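Side-chain contacts in Red carotenoid protein (RCP) (PDB 5FCY), which probably serves photoprotection in a cyanobacterium as a small, soluble, all-helical protein that binds carotenoids, with beta-carotene modelled in its pocket: residues R76-R81 / L100-L105; Q26-W31 / A119-S124. One frame throughout, in Å; residues are numbered along the deposited sequence.

Contact 1: R76-R81 / L100-L105. With BCR (beta-carotene), chain B.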
loop_
_atom_site.group_PDB
_atom_site.type_symbol
_atom_site.label_atom_id
_atom_site.label_comp_id
_atom_site.label_asym_id
_atom_site.label_seq_id
_atom_site.Cartn_x
_atom_site.Cartn_y
_atom_site.Cartn_z
ATOM N N ARG A 76 -3.970 -5.044 6.030
ATOM C CA ARG A 76 -5.310 -4.573 6.368
ATOM C C ARG A 76 -5.280 -3.698 7.614
ATOM O O ARG A 76 -5.868 -2.612 7.641
ATOM C CB ARG A 76 -6.242 -5.763 6.583
ATOM C CG ARG A 76 -6.401 -6.672 5.383
ATOM C CD ARG A 76 -7.132 -7.944 5.773
ATOM N NE ARG A 76 -7.833 -8.553 4.647
ATOM C CZ ARG A 76 -8.574 -9.651 4.738
ATOM N NH1 ARG A 76 -8.712 -10.266 5.904
ATOM N NH2 ARG A 76 -9.178 -10.138 3.665
ATOM N N ASP A 77 -4.602 -4.168 8.666
ATOM C CA ASP A 77 -4.536 -3.416 9.913
ATOM C C ASP A 77 -3.856 -2.065 9.726
ATOM O O ASP A 77 -4.169 -1.110 10.444
ATOM C CB ASP A 77 -3.804 -4.235 10.975
ATOM C CG ASP A 77 -4.639 -5.389 11.506
ATOM O OD1 ASP A 77 -5.884 -5.323 11.421
ATOM O OD2 ASP A 77 -4.049 -6.363 12.018
ATOM N N LEU A 78 -2.925 -1.959 8.773
ATOM C CA LEU A 78 -2.298 -0.668 8.509
ATOM C C LEU A 78 -3.281 0.292 7.854
ATOM O O LEU A 78 -3.288 1.490 8.164
ATOM C CB LEU A 78 -1.060 -0.846 7.628
ATOM C CG LEU A 78 0.102 -1.662 8.201
ATOM C CD1 LEU A 78 1.277 -1.638 7.239
ATOM C CD2 LEU A 78 0.521 -1.164 9.575
ATOM N N ILE A 79 -4.122 -0.211 6.948
ATOM C CA ILE A 79 -5.106 0.646 6.297
ATOM C C ILE A 79 -6.219 1.014 7.270
ATOM O O ILE A 79 -6.787 2.109 7.190
ATOM C CB ILE A 79 -5.652 -0.041 5.031
ATOM C CG1 ILE A 79 -4.528 -0.203 4.000
ATOM C CG2 ILE A 79 -6.822 0.758 4.440
ATOM C CD1 ILE A 79 -4.941 -0.874 2.703
ATOM N N ARG A 80 -6.545 0.120 8.203
ATOM C CA ARG A 80 -7.589 0.370 9.188
ATOM C C ARG A 80 -7.097 1.159 10.397
ATOM O O ARG A 80 -7.896 1.437 11.297
ATOM C CB ARG A 80 -8.183 -0.955 9.670
ATOM C CG ARG A 80 -8.695 -1.876 8.576
ATOM C CD ARG A 80 -8.780 -3.309 9.092
ATOM N NE ARG A 80 -9.290 -4.240 8.090
ATOM C CZ ARG A 80 -9.628 -5.502 8.342
ATOM N NH1 ARG A 80 -9.514 -5.995 9.569
ATOM N NH2 ARG A 80 -10.087 -6.276 7.368
ATOM N N ARG A 81 -5.814 1.521 10.447
ATOM C CA ARG A 81 -5.250 2.254 11.581
ATOM C C ARG A 81 -5.363 1.462 12.885
ATOM O O ARG A 81 -5.507 2.040 13.965
ATOM C CB ARG A 81 -5.910 3.630 11.739
ATOM C CG ARG A 81 -5.217 4.771 11.009
ATOM C CD ARG A 81 -5.553 4.813 9.529
ATOM N NE ARG A 81 -5.584 6.185 9.027
ATOM C CZ ARG A 81 -5.744 6.515 7.749
ATOM N NH1 ARG A 81 -5.879 5.572 6.823
ATOM N NH2 ARG A 81 -5.766 7.795 7.395
ATOM N N LEU A 100 8.605 3.118 0.900
ATOM C CA LEU A 100 9.578 2.077 0.584
ATOM C C LEU A 100 9.140 0.736 1.155
ATOM O O LEU A 100 9.280 -0.304 0.501
ATOM C CB LEU A 100 10.954 2.461 1.125
ATOM C CG LEU A 100 11.593 3.718 0.534
ATOM C CD1 LEU A 100 12.796 4.138 1.362
ATOM C CD2 LEU A 100 11.997 3.486 -0.911
ATOM N N PHE A 101 8.617 0.740 2.382
ATOM C CA PHE A 101 8.085 -0.483 2.973
ATOM C C PHE A 101 7.015 -1.100 2.082
ATOM O O PHE A 101 7.022 -2.310 1.827
ATOM C CB PHE A 101 7.521 -0.183 4.360
ATOM C CG PHE A 101 6.668 -1.286 4.918
ATOM C CD1 PHE A 101 7.247 -2.437 5.425
ATOM C CD2 PHE A 101 5.289 -1.169 4.943
ATOM C CE1 PHE A 101 6.466 -3.453 5.940
ATOM C CE2 PHE A 101 4.503 -2.180 5.459
ATOM C CZ PHE A 101 5.092 -3.325 5.958
ATOM N N TRP A 102 6.079 -0.282 1.600
ATOM C CA TRP A 102 5.029 -0.805 0.736
ATOM C C TRP A 102 5.590 -1.301 -0.590
ATOM O O TRP A 102 5.012 -2.204 -1.204
ATOM C CB TRP A 102 3.955 0.259 0.508
ATOM C CG TRP A 102 2.951 0.306 1.611
ATOM C CD1 TRP A 102 2.891 1.210 2.628
ATOM C CD2 TRP A 102 1.862 -0.604 1.817
ATOM N NE1 TRP A 102 1.829 0.925 3.454
ATOM C CE2 TRP A 102 1.183 -0.184 2.977
ATOM C CE3 TRP A 102 1.397 -1.729 1.131
ATOM C CZ2 TRP A 102 0.064 -0.850 3.467
ATOM C CZ3 TRP A 102 0.283 -2.390 1.618
ATOM C CH2 TRP A 102 -0.370 -1.949 2.774
ATOM N N TYR A 103 6.709 -0.736 -1.046
ATOM C CA TYR A 103 7.353 -1.249 -2.251
ATOM C C TYR A 103 7.938 -2.637 -2.011
ATOM O O TYR A 103 7.722 -3.558 -2.806
ATOM C CB TYR A 103 8.446 -0.290 -2.721
ATOM C CG TYR A 103 9.168 -0.783 -3.952
ATOM C CD1 TYR A 103 8.551 -0.763 -5.194
ATOM C CD2 TYR A 103 10.461 -1.280 -3.869
ATOM C CE1 TYR A 103 9.204 -1.219 -6.326
ATOM C CE2 TYR A 103 11.123 -1.738 -4.995
ATOM C CZ TYR A 103 10.489 -1.705 -6.221
ATOM O OH TYR A 103 11.139 -2.159 -7.348
ATOM N N LEU A 104 8.690 -2.802 -0.920
ATOM C CA LEU A 104 9.283 -4.100 -0.614
ATOM C C LEU A 104 8.220 -5.175 -0.434
ATOM O O LEU A 104 8.484 -6.355 -0.689
ATOM C CB LEU A 104 10.149 -4.000 0.641
ATOM C CG LEU A 104 11.283 -2.974 0.597
ATOM C CD1 LEU A 104 12.095 -3.043 1.875
ATOM C CD2 LEU A 104 12.177 -3.185 -0.617
ATOM N N LEU A 105 7.020 -4.795 0.017
ATOM C CA LEU A 105 5.921 -5.752 0.071
ATOM C C LEU A 105 5.545 -6.225 -1.324
ATOM O O LEU A 105 5.319 -7.419 -1.543
ATOM C CB LEU A 105 4.706 -5.131 0.759
ATOM C CG LEU A 105 4.806 -4.800 2.247
ATOM C CD1 LEU A 105 3.502 -4.177 2.713
ATOM C CD2 LEU A 105 5.135 -6.033 3.073
HETATM C C1 BCR B . -6.286 -10.933 -0.712
HETATM C C2 BCR B . -7.489 -11.601 -1.373
HETATM C C3 BCR B . -8.687 -10.676 -1.564
HETATM C C4 BCR B . -8.252 -9.243 -1.839
HETATM C C5 BCR B . -6.814 -9.213 -2.292
HETATM C C6 BCR B . -5.882 -9.677 -1.460
HETATM C C7 BCR B . -4.530 -9.067 -1.237
HETATM C C8 BCR B . -4.037 -7.953 -1.818
HETATM C C9 BCR B . -2.668 -7.441 -1.506
HETATM C C10 BCR B . -2.211 -6.344 -2.164
HETATM C C11 BCR B . -0.890 -5.722 -1.958
HETATM C C33 BCR B . -6.507 -8.729 -3.669
HETATM C C31 BCR B . -5.161 -11.965 -0.668
HETATM C C32 BCR B . -6.691 -10.533 0.697
HETATM C C34 BCR B . -1.852 -8.174 -0.475
HETATM C C12 BCR B . -0.546 -4.622 -2.649
HETATM C C13 BCR B . 0.765 -3.943 -2.481
HETATM C C14 BCR B . 1.033 -2.838 -3.228
HETATM C C15 BCR B . 2.280 -2.061 -3.165
HETATM C C16 BCR B . 2.486 -0.991 -3.948
HETATM C C17 BCR B . 3.754 -0.252 -3.843
HETATM C C18 BCR B . 4.068 0.828 -4.585
HETATM C C19 BCR B . 5.390 1.465 -4.341
HETATM C C20 BCR B . 5.809 2.586 -4.941
HETATM C C21 BCR B . 7.133 3.139 -4.621
HETATM C C22 BCR B . 7.630 4.243 -5.212
HETATM C C23 BCR B . 8.999 4.687 -4.821
HETATM C C24 BCR B . 9.639 5.701 -5.418
HETATM C C25 BCR B . 11.015 6.145 -5.050
HETATM C C26 BCR B . 11.773 5.537 -4.135
HETATM C C27 BCR B . 12.257 6.338 -2.949
HETATM C C28 BCR B . 12.344 7.807 -3.341
HETATM C C29 BCR B . 12.707 7.965 -4.813
HETATM C C30 BCR B . 11.648 7.344 -5.724
HETATM C C35 BCR B . 1.725 -4.512 -1.473
HETATM C C36 BCR B . 3.090 1.335 -5.609
HETATM C C37 BCR B . 6.789 4.939 -6.244
HETATM C C38 BCR B . 12.236 4.112 -4.311
HETATM C C39 BCR B . 12.289 6.863 -7.019
HETATM C C40 BCR B . 10.614 8.414 -6.051
#
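Helices 68-79 and 95-110 pack together here beside the beta-carotene pocket, through L78 on the first and the aromatic pair F101 and W102 on the second. The contact is small and wholly apolar. L78 sits in the last turn of helix 68-79, which a Schellman motif at R81 closes. One methyl of L78, CD1, does the touching. It meets CE2 of F101 at 3.7 Å and CZ2 of W102 at 4.0 Å. Its approach to both rings is oblique. L78 and F101 reach for each other from facing sides, whereas L78 and W102 pass alongside, running opposite ways.

The two aromatic residues use different rotamers. F101 has CG anti to the backbone N (chi1 166°), which brings CE2 up to L78 CD1. W102 has CG anti to the carbonyl carbon (chi1 -84°), and the far end of its indole nears L78. L105, one turn on, lies over one face of the indole, with CD1 3.6 Å above the plane and nearer the border than the centre. The buried NE1 of W102 is satisfied by a hydrogen bond to Y90 OH. F101 also packs on L59 and V63 of helix 53-64.

The same stretch of helix 95-110 lines the carotenoid. BCR C35, a methyl of the polyene, lies at the indole edge in its plane, 3.8 Å from W102 CE3. L105 CB is also 3.8 Å from C35. L100 CD2 reaches BCR C38 at 3.5 Å, near one end ring. Near the other end, R76 NH2 lies 3.9 Å from BCR C32 and forms a salt bridge with D24. The arrangement is that of an apolar helix-helix interface forming one wall of a carotenoid pocket, in the all-helical fold of the orange carotenoid protein N-terminal family.

Contact 2: Q26-W31 / A119-S124. With BCR (beta-carotene), chain B.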
loop_
_atom_site.group_PDB
_atom_site.type_symbol
_atom_site.label_atom_id
_atom_site.label_comp_id
_atom_site.label_asym_id
_atom_site.label_seq_id
_atom_site.Cartn_x
_atom_site.Cartn_y
_atom_site.Cartn_z
ATOM N N GLN A 26 -8.804 -1.523 -1.706
ATOM C CA GLN A 26 -7.672 -0.604 -1.653
ATOM C C GLN A 26 -6.372 -1.327 -1.978
ATOM O O GLN A 26 -5.561 -0.846 -2.777
ATOM C CB GLN A 26 -7.584 0.047 -0.270
ATOM C CG GLN A 26 -8.698 1.041 0.038
ATOM C CD GLN A 26 -8.458 1.823 1.321
ATOM O OE1 GLN A 26 -7.396 2.413 1.514
ATOM N NE2 GLN A 26 -9.451 1.828 2.203
ATOM N N LEU A 27 -6.155 -2.485 -1.354
ATOM C CA LEU A 27 -4.933 -3.241 -1.600
ATOM C C LEU A 27 -4.851 -3.693 -3.051
ATOM O O LEU A 27 -3.761 -3.739 -3.635
ATOM C CB LEU A 27 -4.868 -4.439 -0.653
ATOM C CG LEU A 27 -4.503 -4.112 0.795
ATOM C CD1 LEU A 27 -4.949 -5.224 1.732
ATOM C CD2 LEU A 27 -3.005 -3.877 0.918
ATOM N N ALA A 28 -5.994 -4.026 -3.654
ATOM C CA ALA A 28 -6.000 -4.437 -5.054
ATOM C C ALA A 28 -5.574 -3.288 -5.957
ATOM O O ALA A 28 -4.738 -3.461 -6.850
ATOM C CB ALA A 28 -7.388 -4.944 -5.448
ATOM N N LEU A 29 -6.142 -2.102 -5.734
ATOM C CA LEU A 29 -5.756 -0.936 -6.521
ATOM C C LEU A 29 -4.261 -0.665 -6.395
ATOM O O LEU A 29 -3.573 -0.424 -7.393
ATOM C CB LEU A 29 -6.565 0.281 -6.073
ATOM C CG LEU A 29 -6.280 1.590 -6.805
ATOM C CD1 LEU A 29 -6.627 1.468 -8.275
ATOM C CD2 LEU A 29 -7.056 2.722 -6.163
ATOM N N PHE A 30 -3.741 -0.708 -5.167
ATOM C CA PHE A 30 -2.319 -0.462 -4.946
ATOM C C PHE A 30 -1.467 -1.485 -5.688
ATOM O O PHE A 30 -0.399 -1.152 -6.211
ATOM C CB PHE A 30 -2.022 -0.502 -3.441
ATOM C CG PHE A 30 -0.904 0.412 -2.984
ATOM C CD1 PHE A 30 -0.432 1.449 -3.770
ATOM C CD2 PHE A 30 -0.332 0.223 -1.737
ATOM C CE1 PHE A 30 0.581 2.275 -3.317
ATOM C CE2 PHE A 30 0.683 1.040 -1.286
ATOM C CZ PHE A 30 1.142 2.066 -2.078
ATOM N N TRP A 31 -1.928 -2.738 -5.748
ATOM C CA TRP A 31 -1.157 -3.792 -6.401
ATOM C C TRP A 31 -1.108 -3.598 -7.911
ATOM O O TRP A 31 -0.048 -3.755 -8.528
ATOM C CB TRP A 31 -1.750 -5.160 -6.065
ATOM C CG TRP A 31 -1.263 -6.254 -6.959
ATOM C CD1 TRP A 31 -1.932 -6.814 -8.007
ATOM C CD2 TRP A 31 0.004 -6.919 -6.889
ATOM N NE1 TRP A 31 -1.163 -7.788 -8.593
ATOM C CE2 TRP A 31 0.031 -7.873 -7.925
ATOM C CE3 TRP A 31 1.115 -6.802 -6.051
ATOM C CZ2 TRP A 31 1.125 -8.704 -8.146
ATOM C CZ3 TRP A 31 2.203 -7.628 -6.270
ATOM C CH2 TRP A 31 2.198 -8.568 -7.309
ATOM N N ALA A 119 -5.217 -14.175 -8.989
ATOM C CA ALA A 119 -5.397 -13.867 -10.406
ATOM C C ALA A 119 -6.816 -13.397 -10.704
ATOM O O ALA A 119 -7.017 -12.488 -11.518
ATOM C CB ALA A 119 -5.065 -15.094 -11.257
ATOM N N ASP A 120 -7.813 -14.007 -10.067
ATOM C CA ASP A 120 -9.204 -13.820 -10.452
ATOM C C ASP A 120 -9.841 -12.580 -9.828
ATOM O O ASP A 120 -11.072 -12.474 -9.814
ATOM C CB ASP A 120 -10.021 -15.056 -10.075
ATOM C CG ASP A 120 -10.221 -15.182 -8.583
ATOM O OD1 ASP A 120 -9.243 -14.958 -7.838
ATOM O OD2 ASP A 120 -11.357 -15.487 -8.157
ATOM N N TYR A 121 -9.044 -11.644 -9.320
ATOM C CA TYR A 121 -9.580 -10.424 -8.732
ATOM C C TYR A 121 -9.679 -9.360 -9.817
ATOM O O TYR A 121 -8.689 -9.064 -10.495
ATOM C CB TYR A 121 -8.711 -9.932 -7.574
ATOM C CG TYR A 121 -9.422 -8.926 -6.696
ATOM C CD1 TYR A 121 -9.486 -7.587 -7.051
ATOM C CD2 TYR A 121 -10.044 -9.320 -5.519
ATOM C CE1 TYR A 121 -10.143 -6.668 -6.257
ATOM C CE2 TYR A 121 -10.702 -8.409 -4.719
ATOM C CZ TYR A 121 -10.749 -7.085 -5.092
ATOM O OH TYR A 121 -11.406 -6.179 -4.290
ATOM N N LYS A 122 -10.872 -8.797 -9.988
ATOM C CA LYS A 122 -11.108 -7.726 -10.942
ATOM C C LYS A 122 -11.543 -6.476 -10.192
ATOM O O LYS A 122 -12.329 -6.550 -9.243
ATOM C CB LYS A 122 -12.170 -8.121 -11.976
ATOM C CG LYS A 122 -11.725 -9.238 -12.903
ATOM C CD LYS A 122 -12.794 -9.581 -13.926
ATOM C CE LYS A 122 -12.332 -10.697 -14.849
ATOM N NZ LYS A 122 -13.372 -11.074 -15.849
ATOM N N LEU A 123 -11.024 -5.330 -10.619
ATOM C CA LEU A 123 -11.311 -4.082 -9.929
ATOM C C LEU A 123 -12.751 -3.650 -10.170
ATOM O O LEU A 123 -13.305 -3.839 -11.257
ATOM C CB LEU A 123 -10.353 -2.985 -10.392
ATOM C CG LEU A 123 -8.865 -3.196 -10.103
ATOM C CD1 LEU A 123 -8.066 -1.999 -10.592
ATOM C CD2 LEU A 123 -8.620 -3.434 -8.620
ATOM N N SER A 124 -13.357 -3.070 -9.137
ATOM C CA SER A 124 -14.675 -2.474 -9.271
ATOM C C SER A 124 -14.668 -1.402 -10.357
ATOM O O SER A 124 -13.618 -0.910 -10.779
ATOM C CB SER A 124 -15.117 -1.862 -7.942
ATOM O OG SER A 124 -16.168 -0.930 -8.138
HETATM C C1 BCR B . -6.286 -10.933 -0.712
HETATM C C2 BCR B . -7.489 -11.601 -1.373
HETATM C C3 BCR B . -8.687 -10.676 -1.564
HETATM C C4 BCR B . -8.252 -9.243 -1.839
HETATM C C5 BCR B . -6.814 -9.213 -2.292
HETATM C C6 BCR B . -5.882 -9.677 -1.460
HETATM C C7 BCR B . -4.530 -9.067 -1.237
HETATM C C8 BCR B . -4.037 -7.953 -1.818
HETATM C C9 BCR B . -2.668 -7.441 -1.506
HETATM C C10 BCR B . -2.211 -6.344 -2.164
HETATM C C11 BCR B . -0.890 -5.722 -1.958
HETATM C C33 BCR B . -6.507 -8.729 -3.669
HETATM C C31 BCR B . -5.161 -11.965 -0.668
HETATM C C32 BCR B . -6.691 -10.533 0.697
HETATM C C34 BCR B . -1.852 -8.174 -0.475
HETATM C C12 BCR B . -0.546 -4.622 -2.649
HETATM C C13 BCR B . 0.765 -3.943 -2.481
HETATM C C14 BCR B . 1.033 -2.838 -3.228
HETATM C C15 BCR B . 2.280 -2.061 -3.165
HETATM C C16 BCR B . 2.486 -0.991 -3.948
HETATM C C17 BCR B . 3.754 -0.252 -3.843
HETATM C C18 BCR B . 4.068 0.828 -4.585
HETATM C C19 BCR B . 5.390 1.465 -4.341
HETATM C C20 BCR B . 5.809 2.586 -4.941
HETATM C C21 BCR B . 7.133 3.139 -4.621
HETATM C C22 BCR B . 7.630 4.243 -5.212
HETATM C C23 BCR B . 8.999 4.687 -4.821
HETATM C C24 BCR B . 9.639 5.701 -5.418
HETATM C C25 BCR B . 11.015 6.145 -5.050
HETATM C C26 BCR B . 11.773 5.537 -4.135
HETATM C C27 BCR B . 12.257 6.338 -2.949
HETATM C C28 BCR B . 12.344 7.807 -3.341
HETATM C C29 BCR B . 12.707 7.965 -4.813
HETATM C C30 BCR B . 11.648 7.344 -5.724
HETATM C C35 BCR B . 1.725 -4.512 -1.473
HETATM C C36 BCR B . 3.090 1.335 -5.609
HETATM C C37 BCR B . 6.789 4.939 -6.244
HETATM C C38 BCR B . 12.236 4.112 -4.311
HETATM C C39 BCR B . 12.289 6.863 -7.019
HETATM C C40 BCR B . 10.614 8.414 -6.051
#
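Y121, in the loop between helices 95-110 and 125-136, packs its ring against both A28 of helix 23-35 and one end of the carotenoid. Its CB points toward the helix. CG is then anti to the backbone N (chi1 -163°), which brings CE1 up to A28. CD1 and CE1 carry the protein contact; CE1 meets A28 CB at 3.3 Å, obliquely. Across the ring, CD2 is near BCR C33 and C4, and CE2 is 3.9 Å from C4. The methyl C33 lies over one face, 4.0 Å above the ring plane and nearer its border than its centre. CZ is still near the A28 methyl. At the tip, OH is hydrogen-bonded to E25, whose carboxylate also accepts the backbone N-H of S124. That glutamate therefore ties both ends of the tyrosine-to-serine run to the start of helix 23-35.

L123 comes in beside Y121. Its CD2 sits 3.7 Å from A28 CB, and its CD1 is 4.4 Å from L29 CD1. The small alanine thus takes both the aromatic and the aliphatic neighbour on a single methyl.

Elsewhere on the helix, F30 and L27 face the polyene. BCR C16 stands 3.5 Å above the F30 ring, over its centre, and CE1 meets the methyl C36 at 3.5 Å. An alanine here in place of F30 would remove this ring, which would probably open a gap beside C16 and C36 and leave W102 without the phenyl it packs on. L27 CB lies 3.6 Å from BCR C10.

S124 is the N-cap of helix 125-136, its OG bonded to E126 N. L29 and L123 both pack on L131 of that helix. Helix 23-35 thus meets helix 125-136 and the Y121 loop through A28 and L29, and helices 68-79 and 95-110 through L27.

Contacts 1 and 2 have centres 15 Å apart and adjoin through side chains beside the same beta-carotene. In sequence, both segments of contact 1 fall between the two segments of contact 2. The indole of contact 1 meets the phenyl of contact 2, W102 CD2 lying 3.7 Å from F30 CE2 with the planes at about 60°. W102 CZ3 is also 3.7 Å from L27 CD2. A second junction runs through I79, whose CD1 is 3.8 Å from L27 CG. Together, 26-31 and 100-105 line the central polyene, while R76 and Y121 attend one end ring and L100 the other.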